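Long-range contacts in L-lysine 6-oxidase (Marinomonas mediterranea, PDB 3WEU), which catalyses the oxidative deamination of L-lysine at its epsilon-amino group with a cysteine tryptophylquinone cofactor, releasing hydrogen peroxide that makes it antibacterial: residues A[292-297]-A[420-425]; A[337-342]-A[414-419]; A[48-53]-A[649-654]. All coordinates share one frame; numbering follows the deposited sequence.

Interaction 1 of 3, residues A[292-297]-A[420-425]; sequences VANFDR and EFTAGP
The side-chain nitrogen of Asn-294 is gripped by two acceptors of segment 420-425: ND2 donates to Gly-424 O at 2.8 Å and to Thr-422 OG1 at 3.1 Å. Both bonds are nearly straight, and each acceptor lies 8° from the amide plane, as expected when the NH2 group serves two partners. Asn-294 CG stands anti to its backbone N (chi1 174°), beside the carbonyl carbon, and the amide end comes nearer to segment 420-425 than CB does. The other end of the amide, OD1, accepts from Arg-297 N at 2.8 Å, which makes Asn-294 the N-cap of helix 295-308. A water donates to Ala-293 O and lies 2.7 Å from Thr-422 OG1.

The backbones form a short parallel pair. Ala-293 N donates to Glu-420 O at 2.9 Å, and Thr-422 N to Ala-293 O at 2.9 Å. Phe-295 N then reaches Thr-422 O at 2.7 Å, with a C=O...N angle of 167°. Beyond the strand pair, Phe-295 CB packs on Phe-421 CD2 at 4.0 Å.

With both ends of its amide engaged, Asn-294 has its flip state defined: one polar group caps the helix and ties the backbone at Gly-424 to it, while Thr-422 O satisfies an amide of the first helical turn.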
loop_
_atom_site.group_PDB
_atom_site.type_symbol
_atom_site.label_atom_id
_atom_site.label_comp_id
_atom_site.label_asym_id
_atom_site.label_seq_id
_atom_site.Cartn_x
_atom_site.Cartn_y
_atom_site.Cartn_z
ATOM N N VAL A 292 -15.052 -42.668 39.966
ATOM C CA VAL A 292 -15.742 -43.417 38.913
ATOM C C VAL A 292 -16.497 -42.463 37.978
ATOM O O VAL A 292 -17.405 -41.732 38.403
ATOM C CB VAL A 292 -16.725 -44.466 39.570
ATOM C CG1 VAL A 292 -17.547 -45.184 38.521
ATOM C CG2 VAL A 292 -15.947 -45.491 40.408
ATOM N N ALA A 293 -16.103 -42.387 36.700
ATOM C CA ALA A 293 -16.717 -41.449 35.773
ATOM C C ALA A 293 -18.070 -41.980 35.377
ATOM O O ALA A 293 -18.435 -43.141 35.670
ATOM C CB ALA A 293 -15.811 -41.288 34.528
ATOM N N ASN A 294 -18.813 -41.194 34.651
ATOM C CA ASN A 294 -20.090 -41.631 34.157
ATOM C C ASN A 294 -20.021 -41.493 32.614
ATOM O O ASN A 294 -19.706 -40.414 32.105
ATOM C CB ASN A 294 -21.220 -40.751 34.682
ATOM C CG ASN A 294 -22.578 -41.100 34.049
ATOM O OD1 ASN A 294 -23.141 -40.337 33.241
ATOM N ND2 ASN A 294 -23.116 -42.270 34.427
ATOM N N PHE A 295 -20.436 -42.540 31.885
ATOM C CA PHE A 295 -20.332 -42.459 30.444
ATOM C C PHE A 295 -21.127 -41.306 29.855
ATOM O O PHE A 295 -20.594 -40.485 29.083
ATOM C CB PHE A 295 -20.751 -43.739 29.774
ATOM C CG PHE A 295 -20.561 -43.677 28.269
ATOM C CD1 PHE A 295 -19.311 -43.824 27.711
ATOM C CD2 PHE A 295 -21.650 -43.388 27.439
ATOM C CE1 PHE A 295 -19.132 -43.723 26.358
ATOM C CE2 PHE A 295 -21.485 -43.329 26.070
ATOM C CZ PHE A 295 -20.226 -43.482 25.536
ATOM N N ASP A 296 -22.403 -41.263 30.138
ATOM C CA ASP A 296 -23.245 -40.272 29.551
ATOM C C ASP A 296 -22.843 -38.827 29.897
ATOM O O ASP A 296 -22.929 -37.957 29.041
ATOM C CB ASP A 296 -24.747 -40.449 29.873
ATOM C CG ASP A 296 -25.411 -41.675 29.189
ATOM O OD1 ASP A 296 -24.976 -42.144 28.168
ATOM O OD2 ASP A 296 -26.387 -42.205 29.755
ATOM N N ARG A 297 -22.481 -38.557 31.127
ATOM C CA ARG A 297 -22.174 -37.207 31.571
ATOM C C ARG A 297 -20.770 -36.786 31.120
ATOM O O ARG A 297 -20.566 -35.655 30.734
ATOM C CB ARG A 297 -22.205 -37.139 33.117
ATOM C CG ARG A 297 -21.955 -35.787 33.782
ATOM C CD ARG A 297 -21.915 -35.849 35.360
ATOM N NE ARG A 297 -20.782 -36.648 35.734
ATOM C CZ ARG A 297 -20.569 -37.212 36.916
ATOM N NH1 ARG A 297 -21.440 -37.062 37.910
ATOM N NH2 ARG A 297 -19.469 -37.954 37.099
ATOM N N GLU A 420 -13.267 -47.637 35.081
ATOM C CA GLU A 420 -13.837 -46.896 36.214
ATOM C C GLU A 420 -14.903 -45.950 35.757
ATOM O O GLU A 420 -14.761 -44.752 35.808
ATOM C CB GLU A 420 -12.759 -46.156 36.929
ATOM C CG GLU A 420 -11.617 -47.054 37.438
ATOM C CD GLU A 420 -12.025 -47.880 38.695
ATOM O OE1 GLU A 420 -13.239 -47.995 39.029
ATOM O OE2 GLU A 420 -11.125 -48.423 39.341
ATOM N N PHE A 421 -15.974 -46.497 35.258
ATOM C CA PHE A 421 -17.088 -45.706 34.870
ATOM C C PHE A 421 -18.373 -46.457 34.899
ATOM O O PHE A 421 -18.389 -47.660 34.741
ATOM C CB PHE A 421 -16.969 -45.124 33.442
ATOM C CG PHE A 421 -17.056 -46.132 32.324
ATOM C CD1 PHE A 421 -15.968 -46.948 31.982
ATOM C CD2 PHE A 421 -18.203 -46.235 31.578
ATOM C CE1 PHE A 421 -16.025 -47.819 30.885
ATOM C CE2 PHE A 421 -18.301 -47.152 30.552
ATOM C CZ PHE A 421 -17.224 -47.943 30.193
ATOM N N THR A 422 -19.452 -45.715 34.985
ATOM C CA THR A 422 -20.770 -46.280 34.905
ATOM C C THR A 422 -21.512 -45.889 33.693
ATOM O O THR A 422 -21.147 -44.942 32.962
ATOM C CB THR A 422 -21.593 -45.714 36.090
ATOM O OG1 THR A 422 -21.463 -44.289 36.085
ATOM C CG2 THR A 422 -21.082 -46.234 37.398
ATOM N N ALA A 423 -22.588 -46.591 33.505
ATOM C CA ALA A 423 -23.593 -46.329 32.524
ATOM C C ALA A 423 -24.852 -46.009 33.252
ATOM O O ALA A 423 -25.126 -46.551 34.324
ATOM C CB ALA A 423 -23.754 -47.562 31.656
ATOM N N GLY A 424 -25.631 -45.088 32.717
ATOM C CA GLY A 424 -26.859 -44.685 33.310
ATOM C C GLY A 424 -26.734 -43.233 33.764
ATOM O O GLY A 424 -25.732 -42.568 33.520
ATOM N N PRO A 425 -27.725 -42.733 34.452
ATOM C CA PRO A 425 -27.701 -41.319 34.903
ATOM C C PRO A 425 -26.619 -41.095 35.948
ATOM O O PRO A 425 -26.255 -41.961 36.738
ATOM C CB PRO A 425 -29.047 -41.149 35.625
ATOM C CG PRO A 425 -29.539 -42.581 35.804
ATOM C CD PRO A 425 -29.055 -43.345 34.652
HETATM O O HOH W 1 -20.388 -43.076 38.235
#

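Interaction 2 of 3, residues A[337-342]-A[414-419]; sequences ANRMKY and GQWAEG
Aromatic packing joins Tyr-342 to Trp-416 in a T-shaped pair. The six-membered ring of the indole turns its edge to the face of the phenol, with centroids 5.0 Å apart and planes at 71°. The touching atoms are Trp-416 CZ3 and CH2; CZ3 comes within 3.6 Å of Tyr-342 CD1, and CH2 sits over the phenol face, displaced toward its rim. Trp-416 CG is anti to its backbone N (chi1 169°), and the far end of the indole reaches the other helix. Each ring is also held by its polar end: the NE1 bond to Tyr-328 O fixes the rotation of the indole, while the OH bond to Phe-321 O anchors the end of the phenol.

Aliphatic contacts flank this pair. The methylenes of Arg-339 lie over one face of the indole, and CG is 4.0 Å from the centroid of its six-membered ring, a CH-pi contact. Met-340 SD packs on Ala-417 CB at 3.7 Å. The small side chain of Ala-417 fits the close backbone approach, its CA lying 4.7 Å from that of Arg-339.

Polar evidence is weaker. Arg-339 NH1 donates to Trp-416 O at 2.7 Å, in the carbonyl plane but with a bent N-H direction. Because the arginine is modelled in two conformers, and this one brings NH1 implausibly near Ala-417 O, the bond is doubtful. Trp-416 O is more securely engaged by Gly-419 N at 2.9 Å, part of the Schellman motif that ends helix 407-418 at a glycine with positive phi.

The axes of segments 337-342 and 414-418 approach to 8.2 Å with N-to-C directions 158° apart, a close antiparallel pairing of helix 336-344 with the Schellman-terminated end of helix 407-418.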
loop_
_atom_site.group_PDB
_atom_site.type_symbol
_atom_site.label_atom_id
_atom_site.label_comp_id
_atom_site.label_asym_id
_atom_site.label_seq_id
_atom_site.Cartn_x
_atom_site.Cartn_y
_atom_site.Cartn_z
ATOM N N ALA A 337 -8.551 -53.360 26.471
ATOM C CA ALA A 337 -7.483 -53.054 25.518
ATOM C C ALA A 337 -8.020 -52.085 24.444
ATOM O O ALA A 337 -7.295 -51.163 24.089
ATOM C CB ALA A 337 -6.898 -54.309 24.869
ATOM N N ASN A 338 -9.279 -52.261 24.014
ATOM C CA ASN A 338 -9.920 -51.316 23.120
ATOM C C ASN A 338 -10.075 -49.912 23.683
ATOM O O ASN A 338 -9.731 -48.909 23.009
ATOM C CB ASN A 338 -11.309 -51.799 22.738
ATOM C CG ASN A 338 -11.293 -52.968 21.800
ATOM O OD1 ASN A 338 -10.371 -53.155 21.043
ATOM N ND2 ASN A 338 -12.363 -53.728 21.809
ATOM N N ARG A 339 -10.562 -49.800 24.922
ATOM C CA ARG A 339 -10.742 -48.466 25.519
ATOM C C ARG A 339 -9.400 -47.769 25.729
ATOM O O ARG A 339 -9.280 -46.548 25.518
ATOM C CB ARG A 339 -11.518 -48.526 26.830
ATOM C CG ARG A 339 -12.955 -48.992 26.667
ATOM C CD ARG A 339 -13.684 -48.928 27.999
ATOM N NE ARG A 339 -13.534 -50.204 28.651
ATOM C CZ ARG A 339 -12.745 -50.439 29.675
ATOM N NH1 ARG A 339 -12.055 -49.476 30.214
ATOM N NH2 ARG A 339 -12.662 -51.647 30.155
ATOM N N MET A 340 -8.393 -48.550 26.137
ATOM C CA MET A 340 -7.075 -48.001 26.385
ATOM C C MET A 340 -6.404 -47.516 25.063
ATOM O O MET A 340 -5.688 -46.503 25.053
ATOM C CB MET A 340 -6.182 -49.044 27.012
ATOM C CG MET A 340 -6.477 -49.379 28.433
ATOM S SD MET A 340 -6.127 -48.036 29.556
ATOM C CE MET A 340 -4.548 -47.575 29.071
ATOM N N LYS A 341 -6.610 -48.265 23.995
ATOM C CA LYS A 341 -6.079 -47.878 22.699
ATOM C C LYS A 341 -6.704 -46.525 22.307
ATOM O O LYS A 341 -5.989 -45.658 21.867
ATOM C CB LYS A 341 -6.355 -48.877 21.651
ATOM C CG LYS A 341 -5.492 -48.670 20.402
ATOM C CD LYS A 341 -5.859 -49.714 19.370
ATOM C CE LYS A 341 -4.691 -50.350 18.611
ATOM N NZ LYS A 341 -3.562 -49.415 18.511
ATOM N N TYR A 342 -8.021 -46.365 22.473
ATOM C CA TYR A 342 -8.758 -45.136 22.153
ATOM C C TYR A 342 -8.165 -43.971 22.964
ATOM O O TYR A 342 -7.787 -42.944 22.441
ATOM C CB TYR A 342 -10.257 -45.371 22.488
ATOM C CG TYR A 342 -11.231 -44.261 22.227
ATOM C CD1 TYR A 342 -11.173 -43.055 22.918
ATOM C CD2 TYR A 342 -12.260 -44.424 21.290
ATOM C CE1 TYR A 342 -12.100 -42.021 22.674
ATOM C CE2 TYR A 342 -13.149 -43.386 21.030
ATOM C CZ TYR A 342 -13.083 -42.204 21.736
ATOM O OH TYR A 342 -13.971 -41.186 21.452
ATOM N N GLY A 414 -9.477 -41.126 30.902
ATOM C CA GLY A 414 -8.582 -42.155 31.417
ATOM C C GLY A 414 -9.300 -43.083 32.407
ATOM O O GLY A 414 -8.988 -44.272 32.454
ATOM N N GLN A 415 -10.238 -42.554 33.201
ATOM C CA GLN A 415 -11.031 -43.389 34.068
ATOM C C GLN A 415 -11.907 -44.326 33.235
ATOM O O GLN A 415 -12.025 -45.528 33.522
ATOM C CB GLN A 415 -11.873 -42.541 35.011
ATOM C CG GLN A 415 -11.095 -41.726 36.035
ATOM C CD GLN A 415 -10.107 -42.560 36.802
ATOM O OE1 GLN A 415 -8.933 -42.727 36.381
ATOM N NE2 GLN A 415 -10.539 -43.087 37.938
ATOM N N TRP A 416 -12.518 -43.805 32.194
ATOM C CA TRP A 416 -13.208 -44.619 31.253
ATOM C C TRP A 416 -12.344 -45.696 30.689
ATOM O O TRP A 416 -12.764 -46.889 30.683
ATOM C CB TRP A 416 -13.872 -43.757 30.145
ATOM C CG TRP A 416 -14.407 -44.501 28.991
ATOM C CD1 TRP A 416 -15.657 -45.079 28.865
ATOM C CD2 TRP A 416 -13.773 -44.678 27.727
ATOM N NE1 TRP A 416 -15.789 -45.653 27.639
ATOM C CE2 TRP A 416 -14.637 -45.447 26.922
ATOM C CE3 TRP A 416 -12.524 -44.346 27.231
ATOM C CZ2 TRP A 416 -14.321 -45.789 25.633
ATOM C CZ3 TRP A 416 -12.189 -44.741 25.939
ATOM C CH2 TRP A 416 -13.083 -45.422 25.156
ATOM N N ALA A 417 -11.139 -45.339 30.254
ATOM C CA ALA A 417 -10.238 -46.315 29.660
ATOM C C ALA A 417 -9.915 -47.459 30.677
ATOM O O ALA A 417 -9.887 -48.668 30.316
ATOM C CB ALA A 417 -8.963 -45.640 29.270
ATOM N N GLU A 418 -9.663 -47.050 31.914
ATOM C CA GLU A 418 -9.520 -48.018 33.039
ATOM C C GLU A 418 -10.710 -48.881 33.383
ATOM O O GLU A 418 -10.516 -49.862 34.074
ATOM C CB GLU A 418 -9.046 -47.342 34.306
ATOM C CG GLU A 418 -7.677 -46.710 34.135
ATOM C CD GLU A 418 -6.530 -47.723 34.080
ATOM O OE1 GLU A 418 -6.729 -48.925 34.261
ATOM O OE2 GLU A 418 -5.420 -47.276 33.859
ATOM N N GLY A 419 -11.921 -48.548 32.947
ATOM C CA GLY A 419 -13.092 -49.317 33.318
ATOM C C GLY A 419 -13.777 -48.746 34.578
ATOM O O GLY A 419 -14.780 -49.274 35.020
#

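Interaction 3 of 3, residues A[48-53]-A[649-654]; sequences NFKDEA and ERNHEL. With EDO (1,2-ethanediol), chain L.
Two connecting loops dock here, with Glu-649 and Lys-50 reaching across in opposite directions: segment 48-53 precedes strand 58-66, and segment 649-654 links strands 645-648 and 656-661. The carboxylate of Glu-649 spans two successive backbone amides. OE2 accepts from Phe-49 N at 2.7 Å through its syn lone pair, and OE1 accepts from Lys-50 N at 2.9 Å, also on the syn side but 26° out of the carboxylate plane. OE2 also lies near the plane of the Phe-49 ring, at its edge, 3.4 Å from CD1.

Lys-50 returns the grip. Its chain is extended beyond CG, and NZ donates to Glu-649 O at 2.8 Å and to Asn-651 OD1 at 3.0 Å. In the second bond NZ stands 57° above the carbonyl plane of the Asn-651 amide, the poorer acceptor geometry of the two. Ser-627 O and Leu-629 O complete four oxygens around NZ, which must share its three N-H, while Asn-651 ND2 bonds Gly-54 O. On the first loop, Glu-52 N holds an ethanediol oxygen, O1, at 2.9 Å.

Lys-50 NZ is 6.4 Å from Glu-649 OE1, so the opposite charges form no direct salt bridge: backbone amides receive the carboxylate, and neutral oxygens probably stabilise a charged ammonium.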
loop_
_atom_site.group_PDB
_atom_site.type_symbol
_atom_site.label_atom_id
_atom_site.label_comp_id
_atom_site.label_asym_id
_atom_site.label_seq_id
_atom_site.Cartn_x
_atom_site.Cartn_y
_atom_site.Cartn_z
ATOM N N ASN A 48 -35.033 -17.055 11.588
ATOM C CA ASN A 48 -33.885 -16.558 10.836
ATOM C C ASN A 48 -32.871 -15.811 11.686
ATOM O O ASN A 48 -33.269 -15.014 12.511
ATOM C CB ASN A 48 -34.344 -15.655 9.707
ATOM C CG ASN A 48 -35.162 -16.398 8.641
ATOM O OD1 ASN A 48 -34.967 -17.550 8.347
ATOM N ND2 ASN A 48 -36.116 -15.726 8.126
ATOM N N PHE A 49 -31.583 -16.053 11.469
ATOM C CA PHE A 49 -30.577 -15.374 12.240
ATOM C C PHE A 49 -30.407 -13.924 11.779
ATOM O O PHE A 49 -29.885 -13.066 12.534
ATOM C CB PHE A 49 -29.242 -16.071 12.059
ATOM C CG PHE A 49 -29.169 -17.409 12.688
ATOM C CD1 PHE A 49 -29.245 -18.564 11.915
ATOM C CD2 PHE A 49 -28.986 -17.513 14.089
ATOM C CE1 PHE A 49 -29.141 -19.832 12.509
ATOM C CE2 PHE A 49 -28.872 -18.800 14.666
ATOM C CZ PHE A 49 -28.976 -19.924 13.886
ATOM N N LYS A 50 -30.781 -13.681 10.526
ATOM C CA LYS A 50 -30.603 -12.376 9.897
ATOM C C LYS A 50 -31.975 -11.791 9.577
ATOM O O LYS A 50 -32.949 -12.508 9.391
ATOM C CB LYS A 50 -29.815 -12.461 8.599
ATOM C CG LYS A 50 -28.428 -13.065 8.765
ATOM C CD LYS A 50 -27.602 -12.821 7.544
ATOM C CE LYS A 50 -26.287 -13.584 7.571
ATOM N NZ LYS A 50 -25.464 -13.403 6.397
ATOM N N ASP A 51 -32.046 -10.483 9.524
ATOM C CA ASP A 51 -33.294 -9.842 9.105
ATOM C C ASP A 51 -33.395 -9.848 7.609
ATOM O O ASP A 51 -32.555 -10.406 6.889
ATOM C CB ASP A 51 -33.357 -8.417 9.686
ATOM C CG ASP A 51 -32.394 -7.477 9.088
ATOM O OD1 ASP A 51 -31.722 -7.728 8.065
ATOM O OD2 ASP A 51 -32.264 -6.401 9.665
ATOM N N GLU A 52 -34.449 -9.221 7.089
ATOM C CA GLU A 52 -34.697 -9.284 5.656
ATOM C C GLU A 52 -33.656 -8.618 4.835
ATOM O O GLU A 52 -33.472 -8.991 3.696
ATOM C CB GLU A 52 -36.089 -8.705 5.307
ATOM C CG GLU A 52 -37.190 -9.686 5.678
ATOM C CD GLU A 52 -38.523 -9.352 5.007
ATOM O OE1 GLU A 52 -38.789 -8.148 4.754
ATOM O OE2 GLU A 52 -39.295 -10.298 4.715
ATOM N N ALA A 53 -32.946 -7.642 5.385
ATOM C CA ALA A 53 -31.913 -6.986 4.639
ATOM C C ALA A 53 -30.622 -7.772 4.701
ATOM O O ALA A 53 -29.644 -7.360 4.128
ATOM C CB ALA A 53 -31.661 -5.581 5.220
ATOM N N GLU A 649 -28.676 -18.530 4.854
ATOM C CA GLU A 649 -28.707 -17.094 5.058
ATOM C C GLU A 649 -27.406 -16.357 4.660
ATOM O O GLU A 649 -27.156 -15.213 5.093
ATOM C CB GLU A 649 -29.105 -16.744 6.482
ATOM C CG GLU A 649 -30.479 -17.258 6.881
ATOM C CD GLU A 649 -30.918 -16.705 8.222
ATOM O OE1 GLU A 649 -31.202 -15.472 8.280
ATOM O OE2 GLU A 649 -30.965 -17.499 9.216
ATOM N N ARG A 650 -26.657 -16.933 3.725
ATOM C CA ARG A 650 -25.466 -16.217 3.182
ATOM C C ARG A 650 -25.976 -15.083 2.320
ATOM O O ARG A 650 -26.957 -15.260 1.625
ATOM C CB ARG A 650 -24.604 -17.158 2.321
ATOM C CG ARG A 650 -23.165 -16.665 2.211
ATOM C CD ARG A 650 -22.282 -17.494 1.313
ATOM N NE ARG A 650 -20.877 -17.409 1.721
ATOM C CZ ARG A 650 -19.869 -16.863 1.024
ATOM N NH1 ARG A 650 -20.012 -16.391 -0.198
ATOM N NH2 ARG A 650 -18.681 -16.830 1.571
ATOM N N ASN A 651 -25.333 -13.919 2.333
ATOM C CA ASN A 651 -25.793 -12.774 1.485
ATOM C C ASN A 651 -25.078 -12.901 0.142
ATOM O O ASN A 651 -24.053 -12.198 -0.158
ATOM C CB ASN A 651 -25.535 -11.460 2.166
ATOM C CG ASN A 651 -26.122 -11.384 3.596
ATOM O OD1 ASN A 651 -26.817 -12.230 4.049
ATOM N ND2 ASN A 651 -25.856 -10.322 4.260
ATOM N N HIS A 652 -25.615 -13.800 -0.654
ATOM C CA HIS A 652 -24.950 -14.189 -1.887
ATOM C C HIS A 652 -24.833 -12.999 -2.834
ATOM O O HIS A 652 -23.867 -12.911 -3.631
ATOM C CB HIS A 652 -25.723 -15.269 -2.624
ATOM C CG HIS A 652 -25.835 -16.542 -1.873
ATOM N ND1 HIS A 652 -24.742 -17.299 -1.524
ATOM C CD2 HIS A 652 -26.930 -17.170 -1.356
ATOM C CE1 HIS A 652 -25.165 -18.365 -0.863
ATOM N NE2 HIS A 652 -26.488 -18.309 -0.751
ATOM N N GLU A 653 -25.773 -12.061 -2.709
ATOM C CA GLU A 653 -25.803 -10.910 -3.620
ATOM C C GLU A 653 -24.617 -9.967 -3.492
ATOM O O GLU A 653 -24.305 -9.243 -4.435
ATOM C CB GLU A 653 -27.137 -10.167 -3.492
ATOM C CG GLU A 653 -28.239 -11.016 -4.136
ATOM C CD GLU A 653 -29.564 -10.245 -4.449
ATOM O OE1 GLU A 653 -29.852 -9.190 -3.836
ATOM O OE2 GLU A 653 -30.347 -10.694 -5.317
ATOM N N LEU A 654 -23.950 -10.001 -2.343
ATOM C CA LEU A 654 -22.723 -9.262 -2.142
ATOM C C LEU A 654 -21.586 -9.648 -3.064
ATOM O O LEU A 654 -20.712 -8.835 -3.390
ATOM C CB LEU A 654 -22.278 -9.397 -0.693
ATOM C CG LEU A 654 -20.972 -8.668 -0.371
ATOM C CD1 LEU A 654 -21.158 -7.164 -0.493
ATOM C CD2 LEU A 654 -20.540 -9.015 1.029
HETATM C C1 EDO L . -37.445 -8.817 9.857
HETATM O O1 EDO L . -36.597 -8.328 8.847
HETATM C C2 EDO L . -37.058 -10.224 10.102
HETATM O O2 EDO L . -36.191 -10.224 11.263
#

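How the interactions relate
From the N terminus, segment 48-53 comes first, and its partner 649-654 arrives only near the end of the modelled chain, so interaction 3 closes the widest loop and ties the N-terminal region to a late strand connection. Inside that loop, 292-297 pairs with 420-425 in interaction 1; nested within this in turn, 337-342 meets 414-419 in interaction 2. No pair crosses. Interactions 1 and 2 are neighbours, with centres about 13 Å apart: strand 421-422 follows helix 407-418 after two residues, and Phe-421 CE1 packs 3.4 Å from Trp-416 O. Together they join helices 295-308, 336-344 and 407-418. Interaction 3 is remote, its centre about 43 Å from that of interaction 1.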